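Local coordinates for protein UDP-N-acetylglucosamine 4-epimerase (Bacillus cereus, PDB 3M2P) that probably interconverts UDP-N-acetylglucosamine and UDP-N-acetylgalactosamine by inverting the sugar at C4, as a member of the NAD(P)-dependent epimerase/dehydratase family, at residues F177-F182 / I239-N245; V235-I239 / N281-A285; I30-I36 / E45-Y51; L56-N61 / A95-N99. The contacts are given in a common frame with arbitrary orientation. Numbering follows the deposited sequence.

Interaction 1 of 4, residues F177-F182 / I239-N245; sequences FFRQAF and INNAFGN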
# COMPACT_ATOMS: atom_id res chain seq x y z
N PHE A 177 28.02 12.80 4.27
CA PHE A 177 29.33 12.42 3.76
C PHE A 177 29.80 13.42 2.70
O PHE A 177 30.92 13.92 2.77
CB PHE A 177 29.31 11.02 3.14
CG PHE A 177 29.09 9.93 4.13
CD1 PHE A 177 29.29 10.13 5.47
CD2 PHE A 177 28.70 8.67 3.70
CE1 PHE A 177 29.08 9.11 6.37
CE2 PHE A 177 28.50 7.65 4.60
CZ PHE A 177 28.69 7.87 5.93
N PHE A 178 28.93 13.68 1.72
CA PHE A 178 29.27 14.60 0.64
C PHE A 178 29.83 15.89 1.20
O PHE A 178 30.95 16.29 0.88
CB PHE A 178 28.05 14.92 -0.23
CG PHE A 178 27.79 13.90 -1.29
CD1 PHE A 178 28.82 13.17 -1.83
CD2 PHE A 178 26.50 13.70 -1.77
CE1 PHE A 178 28.57 12.23 -2.82
CE2 PHE A 178 26.25 12.77 -2.76
CZ PHE A 178 27.28 12.04 -3.29
N ARG A 179 29.03 16.56 2.03
CA ARG A 179 29.46 17.79 2.66
C ARG A 179 30.74 17.58 3.47
O ARG A 179 31.74 18.26 3.25
CB ARG A 179 28.36 18.37 3.56
CG ARG A 179 27.48 19.43 2.87
CD ARG A 179 26.28 18.82 2.15
NE ARG A 179 25.21 18.39 3.06
CZ ARG A 179 24.89 19.00 4.20
NH1 ARG A 179 25.54 20.09 4.59
NH2 ARG A 179 23.91 18.53 4.95
N GLN A 180 30.70 16.62 4.38
CA GLN A 180 31.82 16.39 5.29
C GLN A 180 33.13 16.14 4.54
O GLN A 180 34.12 16.84 4.74
CB GLN A 180 31.50 15.26 6.28
CG GLN A 180 30.38 15.63 7.26
CD GLN A 180 30.05 14.54 8.28
OE1 GLN A 180 30.56 13.42 8.22
NE2 GLN A 180 29.17 14.87 9.23
N ALA A 181 33.13 15.15 3.65
CA ALA A 181 34.31 14.81 2.87
C ALA A 181 34.77 16.01 2.04
O ALA A 181 35.96 16.19 1.81
CB ALA A 181 34.03 13.62 1.97
N PHE A 182 33.82 16.82 1.60
CA PHE A 182 34.11 18.00 0.79
C PHE A 182 34.96 19.04 1.53
O PHE A 182 35.81 19.68 0.93
CB PHE A 182 32.82 18.64 0.28
CG PHE A 182 33.01 19.98 -0.39
CD1 PHE A 182 33.61 20.06 -1.63
CD2 PHE A 182 32.59 21.15 0.23
CE1 PHE A 182 33.80 21.28 -2.25
CE2 PHE A 182 32.77 22.37 -0.39
CZ PHE A 182 33.37 22.44 -1.63
N ILE A 239 33.08 7.92 -1.58
CA ILE A 239 33.01 9.37 -1.46
C ILE A 239 34.36 9.94 -1.04
O ILE A 239 34.85 10.91 -1.64
CB ILE A 239 31.90 9.82 -0.48
CG1 ILE A 239 30.53 9.62 -1.14
CG2 ILE A 239 32.10 11.28 -0.10
CD1 ILE A 239 29.35 9.59 -0.18
N ASN A 240 34.97 9.33 -0.02
CA ASN A 240 36.31 9.68 0.44
C ASN A 240 37.36 9.81 -0.66
O ASN A 240 38.01 10.85 -0.77
CB ASN A 240 36.80 8.69 1.49
CG ASN A 240 36.44 9.10 2.90
OD1 ASN A 240 36.59 8.32 3.84
ND2 ASN A 240 35.98 10.34 3.06
N ASN A 241 37.52 8.77 -1.47
CA ASN A 241 38.47 8.81 -2.59
C ASN A 241 38.19 9.98 -3.53
O ASN A 241 39.02 10.88 -3.68
CB ASN A 241 38.50 7.50 -3.37
CG ASN A 241 38.78 6.29 -2.48
OD1 ASN A 241 38.81 6.40 -1.25
ND2 ASN A 241 38.97 5.12 -3.10
N ALA A 242 37.02 9.97 -4.15
CA ALA A 242 36.61 11.03 -5.06
C ALA A 242 36.85 12.45 -4.52
O ALA A 242 37.12 13.37 -5.29
CB ALA A 242 35.14 10.84 -5.44
N PHE A 243 36.78 12.62 -3.20
CA PHE A 243 36.88 13.96 -2.59
C PHE A 243 38.22 14.27 -1.92
O PHE A 243 38.28 15.11 -1.02
CB PHE A 243 35.78 14.17 -1.56
CG PHE A 243 34.41 14.30 -2.15
CD1 PHE A 243 33.87 13.27 -2.90
CD2 PHE A 243 33.66 15.43 -1.93
CE1 PHE A 243 32.61 13.38 -3.43
CE2 PHE A 243 32.40 15.55 -2.45
CZ PHE A 243 31.88 14.52 -3.21
N GLY A 244 39.29 13.59 -2.35
CA GLY A 244 40.60 13.79 -1.76
C GLY A 244 40.63 13.62 -0.25
O GLY A 244 41.51 14.15 0.43
N ASN A 245 39.68 12.87 0.28
CA ASN A 245 39.62 12.61 1.71
C ASN A 245 39.95 11.15 2.03
O ASN A 245 39.30 10.52 2.87
CB ASN A 245 38.24 12.99 2.26
CG ASN A 245 38.25 13.25 3.75
OD1 ASN A 245 39.30 13.55 4.33
ND2 ASN A 245 37.09 13.15 4.38

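Interaction 2 of 4, residues V235-I239 / N281-A285; sequences VANTI and NFATA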
# COMPACT_ATOMS: atom_id res chain seq x y z
N VAL A 235 30.11 3.06 0.61
CA VAL A 235 29.67 4.42 0.29
C VAL A 235 30.69 5.46 0.78
O VAL A 235 31.20 6.25 -0.00
CB VAL A 235 28.27 4.74 0.91
CG1 VAL A 235 27.81 6.15 0.57
CG2 VAL A 235 27.24 3.73 0.46
N ALA A 236 30.99 5.43 2.07
CA ALA A 236 31.93 6.37 2.68
C ALA A 236 33.28 6.39 1.98
O ALA A 236 33.80 7.45 1.66
CB ALA A 236 32.10 6.07 4.15
N ASN A 237 33.84 5.20 1.75
CA ASN A 237 35.11 5.05 1.04
C ASN A 237 35.12 5.70 -0.34
O ASN A 237 36.02 6.47 -0.69
CB ASN A 237 35.46 3.57 0.88
CG ASN A 237 35.78 2.88 2.19
OD1 ASN A 237 36.01 3.53 3.21
ND2 ASN A 237 35.79 1.55 2.16
N THR A 238 34.11 5.36 -1.14
CA THR A 238 34.00 5.86 -2.49
C THR A 238 33.88 7.38 -2.49
O THR A 238 34.51 8.06 -3.30
CB THR A 238 32.80 5.23 -3.21
OG1 THR A 238 32.94 3.80 -3.21
CG2 THR A 238 32.70 5.75 -4.65
N ILE A 239 33.08 7.92 -1.58
CA ILE A 239 33.01 9.37 -1.46
C ILE A 239 34.36 9.94 -1.04
O ILE A 239 34.85 10.91 -1.64
CB ILE A 239 31.90 9.82 -0.48
CG1 ILE A 239 30.53 9.62 -1.14
CG2 ILE A 239 32.10 11.28 -0.10
CD1 ILE A 239 29.35 9.59 -0.18
N ASN A 281 27.59 4.61 -12.29
CA ASN A 281 27.67 3.71 -11.15
C ASN A 281 28.13 4.57 -9.99
O ASN A 281 28.56 5.71 -10.21
CB ASN A 281 28.62 2.54 -11.41
CG ASN A 281 30.07 2.99 -11.60
OD1 ASN A 281 30.39 4.16 -11.46
ND2 ASN A 281 30.93 2.03 -11.91
N PHE A 282 28.04 4.08 -8.75
CA PHE A 282 28.22 4.98 -7.61
C PHE A 282 29.46 5.87 -7.71
O PHE A 282 29.37 7.07 -7.47
CB PHE A 282 28.18 4.25 -6.27
CG PHE A 282 27.99 5.18 -5.10
CD1 PHE A 282 29.02 5.43 -4.22
CD2 PHE A 282 26.77 5.82 -4.90
CE1 PHE A 282 28.84 6.29 -3.15
CE2 PHE A 282 26.59 6.69 -3.83
CZ PHE A 282 27.62 6.92 -2.96
N ALA A 283 30.60 5.28 -8.08
CA ALA A 283 31.88 6.00 -8.12
C ALA A 283 31.95 7.04 -9.23
O ALA A 283 32.52 8.12 -9.05
CB ALA A 283 33.06 5.02 -8.24
N THR A 284 31.37 6.71 -10.38
CA THR A 284 31.31 7.61 -11.52
C THR A 284 30.40 8.80 -11.22
O THR A 284 30.71 9.93 -11.56
CB THR A 284 30.76 6.87 -12.75
OG1 THR A 284 31.82 6.13 -13.38
CG2 THR A 284 30.18 7.84 -13.75
N ALA A 285 29.28 8.51 -10.56
CA ALA A 285 28.29 9.52 -10.20
C ALA A 285 28.84 10.54 -9.22
O ALA A 285 28.62 11.75 -9.36
CB ALA A 285 27.08 8.83 -9.60

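Interaction 3 of 4, residues I30-I36 / E45-Y51; sequences IILTRSI and EYRVSDY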
# COMPACT_ATOMS: atom_id res chain seq x y z
N ILE A 30 6.85 21.37 -18.47
CA ILE A 30 5.94 22.31 -17.84
C ILE A 30 5.82 21.98 -16.36
O ILE A 30 5.17 21.02 -15.98
CB ILE A 30 4.56 22.32 -18.54
CG1 ILE A 30 4.64 23.20 -19.80
CG2 ILE A 30 3.48 22.85 -17.62
CD1 ILE A 30 3.52 22.97 -20.78
N ILE A 31 6.50 22.78 -15.54
CA ILE A 31 6.57 22.55 -14.09
C ILE A 31 5.26 22.91 -13.41
O ILE A 31 4.84 24.05 -13.46
CB ILE A 31 7.69 23.40 -13.42
CG1 ILE A 31 9.08 22.83 -13.73
CG2 ILE A 31 7.49 23.45 -11.93
CD1 ILE A 31 9.78 23.49 -14.91
N LEU A 32 4.64 21.93 -12.77
CA LEU A 32 3.50 22.18 -11.89
C LEU A 32 3.97 22.33 -10.45
O LEU A 32 4.75 21.52 -9.95
CB LEU A 32 2.48 21.04 -11.96
CG LEU A 32 1.27 21.31 -12.85
CD1 LEU A 32 1.75 21.86 -14.17
CD2 LEU A 32 0.45 20.05 -13.04
N THR A 33 3.48 23.38 -9.79
CA THR A 33 3.84 23.65 -8.41
C THR A 33 2.71 24.40 -7.72
O THR A 33 1.89 25.05 -8.37
CB THR A 33 5.15 24.47 -8.35
OG1 THR A 33 5.45 24.81 -6.99
CG2 THR A 33 5.03 25.73 -9.17
N ARG A 34 2.65 24.31 -6.40
CA ARG A 34 1.62 24.99 -5.62
C ARG A 34 1.91 26.48 -5.48
O ARG A 34 1.02 27.26 -5.13
CB ARG A 34 1.45 24.36 -4.24
CG ARG A 34 0.57 23.12 -4.22
CD ARG A 34 0.21 22.74 -2.80
NE ARG A 34 -0.97 21.87 -2.74
CZ ARG A 34 -0.94 20.56 -2.49
NH1 ARG A 34 0.24 19.95 -2.28
NH2 ARG A 34 -2.07 19.86 -2.46
N SER A 35 3.15 26.87 -5.76
CA SER A 35 3.55 28.26 -5.58
C SER A 35 4.99 28.51 -6.00
O SER A 35 5.83 27.61 -5.95
CB SER A 35 3.40 28.66 -4.10
OG SER A 35 4.40 28.04 -3.30
N ILE A 36 5.27 29.76 -6.38
CA ILE A 36 6.64 30.20 -6.60
C ILE A 36 6.93 31.61 -6.07
O ILE A 36 6.04 32.48 -6.05
CB ILE A 36 7.01 30.15 -8.09
CG1 ILE A 36 5.73 29.99 -8.93
CG2 ILE A 36 8.02 29.01 -8.34
CD1 ILE A 36 5.76 30.68 -10.28
N GLU A 45 8.50 26.93 -18.44
CA GLU A 45 7.14 27.36 -18.10
C GLU A 45 6.75 26.78 -16.74
O GLU A 45 6.78 25.56 -16.55
CB GLU A 45 6.12 26.98 -19.19
CG GLU A 45 4.68 26.86 -18.68
CD GLU A 45 3.61 27.45 -19.62
OE1 GLU A 45 3.57 27.13 -20.84
OE2 GLU A 45 2.77 28.23 -19.12
N TYR A 46 6.43 27.65 -15.79
CA TYR A 46 5.81 27.23 -14.54
C TYR A 46 4.30 27.45 -14.62
O TYR A 46 3.84 28.47 -15.15
CB TYR A 46 6.38 28.01 -13.35
CG TYR A 46 7.82 27.71 -13.04
CD1 TYR A 46 8.85 28.37 -13.70
CD2 TYR A 46 8.17 26.77 -12.07
CE1 TYR A 46 10.18 28.10 -13.42
CE2 TYR A 46 9.49 26.49 -11.78
CZ TYR A 46 10.48 27.16 -12.46
OH TYR A 46 11.80 26.89 -12.17
N ARG A 47 3.53 26.50 -14.11
CA ARG A 47 2.09 26.63 -14.01
C ARG A 47 1.67 26.36 -12.58
O ARG A 47 1.86 25.26 -12.08
CB ARG A 47 1.39 25.67 -14.97
CG ARG A 47 1.34 26.20 -16.39
CD ARG A 47 0.81 25.18 -17.38
NE ARG A 47 1.12 25.59 -18.75
CZ ARG A 47 0.62 25.02 -19.84
NH1 ARG A 47 -0.21 23.99 -19.75
NH2 ARG A 47 0.97 25.48 -21.03
N VAL A 48 1.12 27.36 -11.91
CA VAL A 48 0.76 27.23 -10.51
C VAL A 48 -0.56 26.49 -10.40
O VAL A 48 -1.47 26.74 -11.19
CB VAL A 48 0.63 28.60 -9.85
CG1 VAL A 48 0.02 28.47 -8.47
CG2 VAL A 48 1.97 29.29 -9.81
N SER A 49 -0.66 25.56 -9.45
CA SER A 49 -1.88 24.77 -9.28
C SER A 49 -2.21 24.47 -7.82
O SER A 49 -1.36 24.55 -6.94
CB SER A 49 -1.79 23.47 -10.07
OG SER A 49 -2.91 22.63 -9.80
N ASP A 50 -3.47 24.12 -7.56
CA ASP A 50 -3.87 23.78 -6.21
C ASP A 50 -4.22 22.30 -6.12
O ASP A 50 -4.75 21.83 -5.12
CB ASP A 50 -5.04 24.66 -5.74
CG ASP A 50 -6.31 24.40 -6.51
OD1 ASP A 50 -6.32 23.53 -7.40
OD2 ASP A 50 -7.31 25.08 -6.22
N TYR A 51 -3.88 21.58 -7.19
CA TYR A 51 -4.08 20.14 -7.27
C TYR A 51 -5.52 19.70 -7.01
O TYR A 51 -5.78 18.59 -6.53
CB TYR A 51 -3.07 19.38 -6.41
CG TYR A 51 -1.66 19.57 -6.91
CD1 TYR A 51 -1.15 18.79 -7.94
CD2 TYR A 51 -0.85 20.56 -6.39
CE1 TYR A 51 0.12 18.99 -8.42
CE2 TYR A 51 0.42 20.76 -6.85
CZ TYR A 51 0.91 19.98 -7.86
OH TYR A 51 2.20 20.19 -8.29
O HOH W 1 -1.90 26.65 -5.09

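Interaction 4 of 4, residues L56-N61 / A95-N99; sequences LINQLN and ACYEN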
# COMPACT_ATOMS: atom_id res chain seq x y z
N LEU A 56 -6.67 21.23 -12.22
CA LEU A 56 -5.70 20.49 -13.02
C LEU A 56 -6.24 20.31 -14.44
O LEU A 56 -5.49 20.41 -15.42
CB LEU A 56 -5.35 19.14 -12.38
CG LEU A 56 -4.62 19.24 -11.04
CD1 LEU A 56 -4.75 17.95 -10.25
CD2 LEU A 56 -3.15 19.64 -11.25
N ILE A 57 -7.54 20.04 -14.52
CA ILE A 57 -8.21 19.92 -15.80
C ILE A 57 -7.69 21.02 -16.71
O ILE A 57 -7.34 20.77 -17.86
CB ILE A 57 -9.74 20.00 -15.65
CG1 ILE A 57 -10.29 18.64 -15.25
CG2 ILE A 57 -10.39 20.45 -16.95
CD1 ILE A 57 -11.75 18.66 -14.96
N ASN A 58 -7.61 22.24 -16.19
CA ASN A 58 -7.15 23.37 -16.98
C ASN A 58 -5.63 23.49 -17.08
O ASN A 58 -5.11 23.94 -18.10
CB ASN A 58 -7.78 24.66 -16.48
CG ASN A 58 -9.29 24.69 -16.70
OD1 ASN A 58 -10.05 25.14 -15.85
ND2 ASN A 58 -9.72 24.16 -17.84
N GLN A 59 -4.91 23.09 -16.03
CA GLN A 59 -3.45 23.16 -16.08
C GLN A 59 -2.87 22.08 -17.00
O GLN A 59 -1.68 22.08 -17.31
CB GLN A 59 -2.85 23.06 -14.68
CG GLN A 59 -3.45 24.02 -13.67
CD GLN A 59 -3.29 25.47 -14.07
OE1 GLN A 59 -2.19 25.92 -14.37
NE2 GLN A 59 -4.39 26.20 -14.09
N LEU A 60 -3.71 21.16 -17.44
CA LEU A 60 -3.26 20.09 -18.32
C LEU A 60 -3.89 20.11 -19.73
O LEU A 60 -3.70 19.16 -20.50
CB LEU A 60 -3.53 18.73 -17.67
CG LEU A 60 -2.74 18.37 -16.42
CD1 LEU A 60 -2.99 16.91 -16.06
CD2 LEU A 60 -1.27 18.63 -16.63
N ASN A 61 -4.63 21.16 -20.07
CA ASN A 61 -5.38 21.13 -21.33
C ASN A 61 -4.57 21.16 -22.62
O ASN A 61 -5.14 21.00 -23.71
CB ASN A 61 -6.51 22.17 -21.38
CG ASN A 61 -6.00 23.58 -21.62
OD1 ASN A 61 -4.92 23.80 -22.18
ND2 ASN A 61 -6.81 24.56 -21.20
N ALA A 95 -7.99 14.23 -14.05
CA ALA A 95 -7.74 15.38 -14.89
C ALA A 95 -7.11 14.93 -16.19
O ALA A 95 -7.45 15.42 -17.27
CB ALA A 95 -6.81 16.36 -14.17
N CYS A 96 -6.18 13.99 -16.07
CA CYS A 96 -5.52 13.41 -17.23
C CYS A 96 -6.55 12.81 -18.18
O CYS A 96 -6.53 13.09 -19.37
CB CYS A 96 -4.50 12.37 -16.79
SG CYS A 96 -2.92 13.14 -16.37
N TYR A 97 -7.45 12.00 -17.63
CA TYR A 97 -8.55 11.41 -18.38
C TYR A 97 -9.41 12.44 -19.12
O TYR A 97 -9.70 12.28 -20.30
CB TYR A 97 -9.41 10.56 -17.44
CG TYR A 97 -10.57 9.86 -18.12
CD1 TYR A 97 -10.38 8.63 -18.76
CD2 TYR A 97 -11.85 10.41 -18.11
CE1 TYR A 97 -11.43 7.98 -19.38
CE2 TYR A 97 -12.91 9.77 -18.72
CZ TYR A 97 -12.69 8.55 -19.36
OH TYR A 97 -13.74 7.89 -19.98
N GLU A 98 -9.83 13.49 -18.43
CA GLU A 98 -10.60 14.53 -19.09
C GLU A 98 -9.87 15.06 -20.31
O GLU A 98 -10.46 15.16 -21.38
CB GLU A 98 -10.91 15.69 -18.14
CG GLU A 98 -12.24 15.55 -17.46
CD GLU A 98 -13.41 15.55 -18.46
OE1 GLU A 98 -13.38 16.33 -19.44
OE2 GLU A 98 -14.36 14.76 -18.24
N ASN A 99 -8.60 15.39 -20.14
CA ASN A 99 -7.82 15.97 -21.23
C ASN A 99 -7.33 14.92 -22.22
O ASN A 99 -6.62 15.22 -23.19
CB ASN A 99 -6.65 16.76 -20.67
CG ASN A 99 -7.09 18.06 -20.02
OD1 ASN A 99 -7.50 19.00 -20.71
ND2 ASN A 99 -7.01 18.12 -18.69

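Interaction 1 of 4, residues F177-F182 / I239-N245
I239, in the last turn of helix 232-242, opens the contact by directing its branched side chain at helix 173-182. Its CD1 lies 3.6 Å from CB of F177, its CG1 3.7 Å from CE1 of F178 and its CG2 3.7 Å from CB of A181. The small methyl of A181 suits this place, because a bulky group there would hold the two backbones apart. After A242, which faces elsewhere, F243 leaves helical backbone angles and turns its ring toward the other segment. F243 CZ reaches F178 CD1 at 3.6 Å. The two ring planes are only 23° from parallel, but with centroids 5.8 Å apart they are slid so far that they barely overlap. The edge of the F243 ring also meets F182, with CD2 3.8 Å from F182 CA. G244 adopts a positive phi, which glycine accepts most easily, and turns the chain out of the helix. N245 then comes back toward A181, its ND2 3.6 Å from A181 CA, while its amide bonds to N248 and to the backbone oxygen of E185. Backbone bonds from N245 N to N240 O (2.8 Å) and from G244 N to N241 O (3.0 Å) define a Schellman motif. The whole is an apolar helix-to-helix interface, covered by V286 and I289 of helix 282-293, in which this Schellman motif ends one helix exactly where it packs on its neighbour.

Interaction 2 of 4, residues V235-I239 / N281-A285
F282 gives up more surface to this contact than any other residue, with T238 next. In the first turn of helix 282-293, the F282 ring is directed at helix 232-242 and settles among three side chains spaced along that helix's near side. Its CZ is 3.6 Å from V235 CG1 and 4.2 Å from I239 CD1, the latter near the ring plane, while its CD1 is 3.7 Å from T238 CG2. A flat, wide ring suits this position because it can touch residues one turn apart at once. T238 presents its methyl rather than its hydroxyl: CG2 lies 3.6 Å from A283 CA and 3.7 Å from A283 CB, and the small alanine allows the CA atoms of T238 and A283 to come within 6.0 Å. The hydroxyl OG1 is satisfied within its own helix by the backbone oxygen of E234. Just before F282, N281 is the N-cap, its OD1 accepting from T284 N at 2.9 Å, so F282 is the first residue of a helix whose start is capped by N281. Around the contact, I174 of helix 173-182 and L230 of strand 229-230 also touch F282, Y164 of strand 154-164 meets its ring edge-to-face, and I239 continues on to F177, F178 and A181 of helix 173-182.

Interaction 3 of 4, residues I30-I36 / E45-Y51
Two adjacent parallel strands, 28-33 and 45-48, share a ladder in which alternate residues of the first supply both backbone groups. I31 N donates to E45 O (3.0 Å) and I31 O accepts from R47 N (2.9 Å); T33 N reaches R47 O in a weak bond (3.4 Å), and T33 O accepts from S49 N (2.8 Å). Beyond the strands, a water donates to both R34 O (3.0 Å) and S49 O (2.9 Å), bridging where the direct ladder has ended. S49 OG accepts from Y51 N at 3.0 Å, an ST turn, and bonds to D55. R47 is well provided for: NE meets E45 OE2 and NH2 meets E45 OE1, each at 3.1 Å, and NH1 forms a salt bridge with D62. Its long aliphatic part runs beside I30, with CD 3.6 Å from I30 CG2. On the other face, I31 CG2 packs 3.4 Å from Y46 CD2. R34, a UDP-binding residue, carries its CG 3.5 Å from Y51 CE2 and has a weak, long ion pair with D84. The chemistry thus implies a division: backbone bonds fix the strand pairing, charges tie down the side chain of R47, and R34 is delivered from the strand's C-terminal end, where Rossmann-type sheets typically bind nucleotides.

Interaction 4 of 4, residues L56-N61 / A95-N99
This is a helix-to-helix contact between the C-terminal ends of helices 53-59 and 83-98, which lie side by side on the Rossmann-type sheet, and it joins apolar packing to a side-chain-to-backbone hydrogen bond. The apolar part centres on A95. Its CB lies 3.6 Å from L56 CB, 4.3 Å from I57 CG1 and 4.3 Å from L60 CD1, and its small size lets the CA atoms of I57 and A95 approach to 4.7 Å. L60 CD1 also reaches C96 SG at 3.8 Å, while I57 CD1 rests 4.0 Å from the CG of E98, whose aliphatic part can cover it at the solvent side. The polar part belongs to N99, whose ND2 donates to I57 O at 2.8 Å and to A95 O of its own helix at 3.1 Å. An asparagine amide suits a spot between two helix ends, because its two hydrogens can serve I57 O and A95 O together; at the end of helix 53-59, N61 N turns to N58 O in a weak bond. N99 OD1 then comes 3.1 Å from N61 CA. Beneath, V66 of strand 65-68 touches both L60 and C96; L92 and N91, further back in helix 83-98, meet L60 and L56, and S49 and Y51 after strand 45-48 adjoin L56.

The four contacts form two pairs in well-separated parts of the structure. Interactions 1 and 2 share I239 and helix 232-242, and their centres are 9 Å apart; F177 CE2 touches A236 CB at 4.0 Å. Interactions 3 and 4 have centres 14 Å apart and follow directly in sequence, S49 OG lying 3.3 Å from L56 CD2. The centres of interactions 1 and 4 are 45 Å apart, on opposite sides of the chain's centre. UDP, absent from this chain, is bound by residues near both pairs: R34 belongs to interaction 3, its side chain about 6 Å from that of T72, while the F178 side chain of interaction 1 is about 8 Å from that of F13.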